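PDB 3TPA: heme-binding protein A, which is a bacterial solute-binding protein that, despite its heme-binding name, belongs to a glutathione-binding family and so probably captures glutathione for import. Local coordinates for residues Val286-Arg289 and Gln290-His294; Lys299-Val302 and Asp303-Gln307. The protein carries 1 engineered substitution. One frame throughout, in Å; residues are numbered along the deposited sequence. Where two conformers were deposited one is given.

Interaction 1: residues Val286-Arg289 and Gln290-His294. Unlike the reference sequence in segment 290-294: Gln-290 (reference Arg).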
loop_
_atom_site.group_PDB
_atom_site.type_symbol
_atom_site.label_atom_id
_atom_site.label_comp_id
_atom_site.label_asym_id
_atom_site.label_seq_id
_atom_site.Cartn_x
_atom_site.Cartn_y
_atom_site.Cartn_z
ATOM N N VAL A 286 11.907 1.841 29.611
ATOM C CA VAL A 286 12.010 2.797 28.506
ATOM C C VAL A 286 13.455 3.220 28.223
ATOM O O VAL A 286 13.839 3.435 27.071
ATOM C CB VAL A 286 11.135 4.045 28.763
ATOM C CG1 VAL A 286 11.554 4.711 30.048
ATOM C CG2 VAL A 286 11.240 5.028 27.606
ATOM N N LYS A 287 14.259 3.366 29.271
ATOM C CA LYS A 287 15.636 3.784 29.071
ATOM C C LYS A 287 16.411 2.687 28.352
ATOM O O LYS A 287 17.280 2.970 27.543
ATOM C CB LYS A 287 16.304 4.172 30.393
ATOM C CG LYS A 287 15.659 5.411 31.077
ATOM C CD LYS A 287 16.475 5.858 32.293
ATOM C CE LYS A 287 15.742 6.899 33.148
ATOM N NZ LYS A 287 16.610 7.318 34.307
ATOM N N VAL A 288 16.089 1.431 28.640
ATOM C CA VAL A 288 16.739 0.347 27.921
ATOM C C VAL A 288 16.394 0.408 26.445
ATOM O O VAL A 288 17.273 0.259 25.586
ATOM C CB VAL A 288 16.387 -1.038 28.492
ATOM C CG1 VAL A 288 16.855 -2.133 27.541
ATOM C CG2 VAL A 288 17.027 -1.214 29.861
ATOM N N ARG A 289 15.119 0.637 26.139
ATOM C CA ARG A 289 14.711 0.723 24.749
ATOM C C ARG A 289 15.408 1.896 24.058
ATOM O O ARG A 289 15.911 1.755 22.952
ATOM C CB ARG A 289 13.193 0.812 24.619
ATOM C CG ARG A 289 12.464 -0.414 25.186
ATOM C CD ARG A 289 11.045 -0.524 24.666
ATOM N NE ARG A 289 10.205 0.643 24.962
ATOM C CZ ARG A 289 9.398 0.735 26.012
ATOM N NH1 ARG A 289 9.346 -0.257 26.890
ATOM N NH2 ARG A 289 8.658 1.827 26.200
ATOM N N GLN A 290 15.469 3.040 24.729
ATOM C CA GLN A 290 16.186 4.198 24.193
ATOM C C GLN A 290 17.658 3.873 23.943
ATOM O O GLN A 290 18.225 4.288 22.928
ATOM C CB GLN A 290 16.052 5.395 25.139
ATOM C CG GLN A 290 14.617 5.885 25.279
ATOM C CD GLN A 290 14.460 6.930 26.367
ATOM O OE1 GLN A 290 15.232 6.960 27.326
ATOM N NE2 GLN A 290 13.458 7.797 26.222
ATOM N N ALA A 291 18.264 3.107 24.853
ATOM C CA ALA A 291 19.647 2.656 24.680
ATOM C C ALA A 291 19.846 1.808 23.408
ATOM O O ALA A 291 20.777 2.044 22.619
ATOM C CB ALA A 291 20.124 1.883 25.928
ATOM N N LEU A 292 18.988 0.814 23.215
ATOM C CA LEU A 292 19.057 -0.037 22.021
ATOM C C LEU A 292 18.874 0.778 20.759
ATOM O O LEU A 292 19.419 0.449 19.709
ATOM C CB LEU A 292 17.984 -1.116 22.091
ATOM C CG LEU A 292 18.195 -2.050 23.272
ATOM C CD1 LEU A 292 17.111 -3.092 23.334
ATOM C CD2 LEU A 292 19.600 -2.696 23.197
ATOM N N HIS A 293 18.088 1.847 20.877
ATOM C CA HIS A 293 17.810 2.767 19.760
ATOM C C HIS A 293 19.093 3.542 19.436
ATOM O O HIS A 293 19.499 3.629 18.281
ATOM C CB HIS A 293 16.642 3.699 20.135
ATOM C CG HIS A 293 15.972 4.342 18.963
ATOM N ND1 HIS A 293 14.603 4.581 18.921
ATOM C CD2 HIS A 293 16.467 4.788 17.787
ATOM C CE1 HIS A 293 14.301 5.150 17.772
ATOM N NE2 HIS A 293 15.418 5.290 17.060
ATOM N N HIS A 294 19.751 4.072 20.465
ATOM C CA HIS A 294 21.046 4.733 20.281
ATOM C C HIS A 294 22.098 3.804 19.696
ATOM O O HIS A 294 23.026 4.263 19.052
ATOM C CB HIS A 294 21.590 5.314 21.602
ATOM C CG HIS A 294 21.014 6.644 21.966
ATOM N ND1 HIS A 294 21.268 7.787 21.240
ATOM C CD2 HIS A 294 20.206 7.016 22.983
ATOM C CE1 HIS A 294 20.629 8.806 21.785
ATOM N NE2 HIS A 294 19.988 8.369 22.852
#

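Interaction 2: residues Lys299-Val302 and Asp303-Gln307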
loop_
_atom_site.group_PDB
_atom_site.type_symbol
_atom_site.label_atom_id
_atom_site.label_comp_id
_atom_site.label_asym_id
_atom_site.label_seq_id
_atom_site.Cartn_x
_atom_site.Cartn_y
_atom_site.Cartn_z
ATOM N N LYS A 299 22.094 4.224 9.371
ATOM C CA LYS A 299 22.780 4.503 8.107
ATOM C C LYS A 299 23.542 3.269 7.602
ATOM O O LYS A 299 23.482 2.951 6.421
ATOM C CB LYS A 299 23.749 5.675 8.249
ATOM C CG LYS A 299 24.459 6.074 6.945
ATOM C CD LYS A 299 25.654 6.994 7.222
ATOM C CE LYS A 299 26.282 7.526 5.935
ATOM N NZ LYS A 299 26.848 6.460 5.059
ATOM N N ALA A 300 24.249 2.586 8.503
ATOM C CA ALA A 300 24.934 1.331 8.154
ATOM C C ALA A 300 23.948 0.292 7.613
ATOM O O ALA A 300 24.207 -0.351 6.617
ATOM C CB ALA A 300 25.675 0.753 9.375
ATOM N N ILE A 301 22.818 0.131 8.292
ATOM C CA ILE A 301 21.810 -0.847 7.876
ATOM C C ILE A 301 21.286 -0.546 6.481
ATOM O O ILE A 301 21.297 -1.399 5.600
ATOM C CB ILE A 301 20.629 -0.890 8.871
ATOM C CG1 ILE A 301 21.129 -1.387 10.221
ATOM C CG2 ILE A 301 19.500 -1.786 8.358
ATOM C CD1 ILE A 301 20.100 -1.307 11.331
ATOM N N VAL A 302 20.836 0.681 6.283
ATOM C CA VAL A 302 20.282 1.073 4.997
ATOM C C VAL A 302 21.330 0.918 3.916
ATOM O O VAL A 302 21.050 0.389 2.852
ATOM C CB VAL A 302 19.784 2.534 5.022
ATOM C CG1 VAL A 302 19.413 2.993 3.622
ATOM C CG2 VAL A 302 18.601 2.669 5.968
ATOM N N ASP A 303 22.548 1.371 4.202
ATOM C CA ASP A 303 23.652 1.250 3.241
ATOM C C ASP A 303 23.949 -0.192 2.864
ATOM O O ASP A 303 24.022 -0.518 1.680
ATOM C CB ASP A 303 24.909 1.935 3.773
ATOM C CG ASP A 303 24.870 3.444 3.581
ATOM O OD1 ASP A 303 23.980 3.920 2.845
ATOM O OD2 ASP A 303 25.727 4.152 4.141
ATOM N N ALA A 304 24.124 -1.053 3.867
ATOM C CA ALA A 304 24.407 -2.469 3.620
ATOM C C ALA A 304 23.233 -3.258 3.043
ATOM O O ALA A 304 23.408 -4.085 2.148
ATOM C CB ALA A 304 24.878 -3.134 4.895
ATOM N N VAL A 305 22.040 -3.019 3.571
ATOM C CA VAL A 305 20.884 -3.840 3.226
ATOM C C VAL A 305 20.168 -3.447 1.922
ATOM O O VAL A 305 19.823 -4.310 1.126
ATOM C CB VAL A 305 19.878 -3.856 4.377
ATOM C CG1 VAL A 305 18.572 -4.540 3.954
ATOM C CG2 VAL A 305 20.498 -4.534 5.592
ATOM N N TYR A 306 19.941 -2.151 1.709
ATOM C CA TYR A 306 19.097 -1.718 0.587
ATOM C C TYR A 306 19.864 -1.377 -0.685
ATOM O O TYR A 306 19.266 -1.084 -1.716
ATOM C CB TYR A 306 18.194 -0.547 0.991
ATOM C CG TYR A 306 17.191 -0.909 2.070
ATOM C CD1 TYR A 306 15.859 -1.160 1.766
ATOM C CD2 TYR A 306 17.584 -0.982 3.399
ATOM C CE1 TYR A 306 14.944 -1.494 2.775
ATOM C CE2 TYR A 306 16.701 -1.313 4.392
ATOM C CZ TYR A 306 15.382 -1.564 4.087
ATOM O OH TYR A 306 14.513 -1.890 5.114
ATOM N N GLN A 307 21.186 -1.406 -0.594
ATOM C CA GLN A 307 22.045 -1.150 -1.744
ATOM C C GLN A 307 21.563 0.042 -2.571
ATOM O O GLN A 307 21.507 -0.029 -3.815
ATOM C CB GLN A 307 22.128 -2.401 -2.613
ATOM C CG GLN A 307 22.673 -3.608 -1.866
ATOM C CD GLN A 307 22.814 -4.824 -2.754
ATOM O OE1 GLN A 307 23.827 -4.997 -3.429
ATOM N NE2 GLN A 307 21.795 -5.674 -2.759
#

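Interaction 1: residues Val286-Arg289 and Gln290-His294
Val-286 and Gln-290 run alongside each other, one turn apart on a helix, with Val-286 CG2 3.8 Å from the amide NE2 of Gln-290. Backbone bonds come first: Gln-290 N, Ala-291 N, Leu-292 N and His-293 N donate to the carbonyl oxygens of Val-286, Lys-287, Val-288 and Arg-289, the Gln-290 N to Val-286 O bond spanning 2.9 Å at 167°. Van der Waals contacts follow. Gln-290, which differs from the reference sequence, has CG 3.1 Å from Val-286 O; with CG beside its own backbone N (chi1 -64°) and the chain extended beyond, the amide is laid back along the helix and OE1 comes 3.6 Å from Lys-287 CA. Val-288 CG1 and Leu-292 CD1 touch lightly at 4.3 Å. A kink at chi3 (-58°) folds the Arg-289 guanidinium back, one face covering Val-286 CA, which sits 4.1 Å from the plane over the group's centre. Among polar ends, Arg-289 NH1 and NH2 bond to Leu-283 O and Asn-475 O, Lys-287 NZ makes a salt bridge with Glu-344 OE2, and His-293 ND1 pairs with Ser-476 OG. This is the i to i+4 pattern of an alpha-helix, here packed between helix 335-344 and strand 478-491.

Interaction 2: residues Lys299-Val302 and Asp303-Gln307
Lys-299 and Asp-303 slant across one another on successive turns, their charged ends joined by a salt bridge of 2.7 Å from Lys-299 NZ to Asp-303 OD2. The lysine chain runs extended until its last torsion (chi4 -63°) swings NZ round to the carboxylate, where it meets OD2 nearly in line with the C-O bond. Lys-299 CG also passes 3.6 Å from Asp-303 OD2, so the aliphatic stem lies against the acid. Both residues are exposed, which probably makes the pair a modest surface tie beside the backbone bond from Asp-303 N to Lys-299 O. Ile-301 and Val-305 instead extend in parallel from neighbouring turns, with Ile-301 CG2 and Val-305 CG2 4.0 Å apart. Tyr-306 is turned so that its ring meets Val-302 O edge-on, in the ring plane; Tyr-306 CD2 is 3.7 Å from Val-302 CA, and Tyr-306 N bonds to Val-302 O at 3.0 Å. The phenol OH finds its partner in Ser-364 O. At Gln-307 the chain turns to positive phi and leaves the helix. Ile-301, Ala-304 and Val-305 pack on helix 368-381, while Val-302 and Tyr-306, together with Ile-301, touch strand 478-491 at Phe-481 and Ala-482.

Overall arrangement
Strand 261-276 leads, through a loop, into helix 286-294, which holds interaction 1; a brief connection then brings in helix 298-306 with interaction 2, before strand 310-312. Each contact lies within a single helix, so neither closes a long loop, and the two run in series without nesting or crossing. The centres of interaction 1 and interaction 2 are about 21 Å apart and the nearest atoms of interaction 1 and interaction 2 about 9 Å, with no direct touch. Both helices meet strand 478-491 of the mixed six-stranded sheet, and both also reach helix 368-381, the first through Trp-379. Interaction 1 packs on helix 335-344 as well.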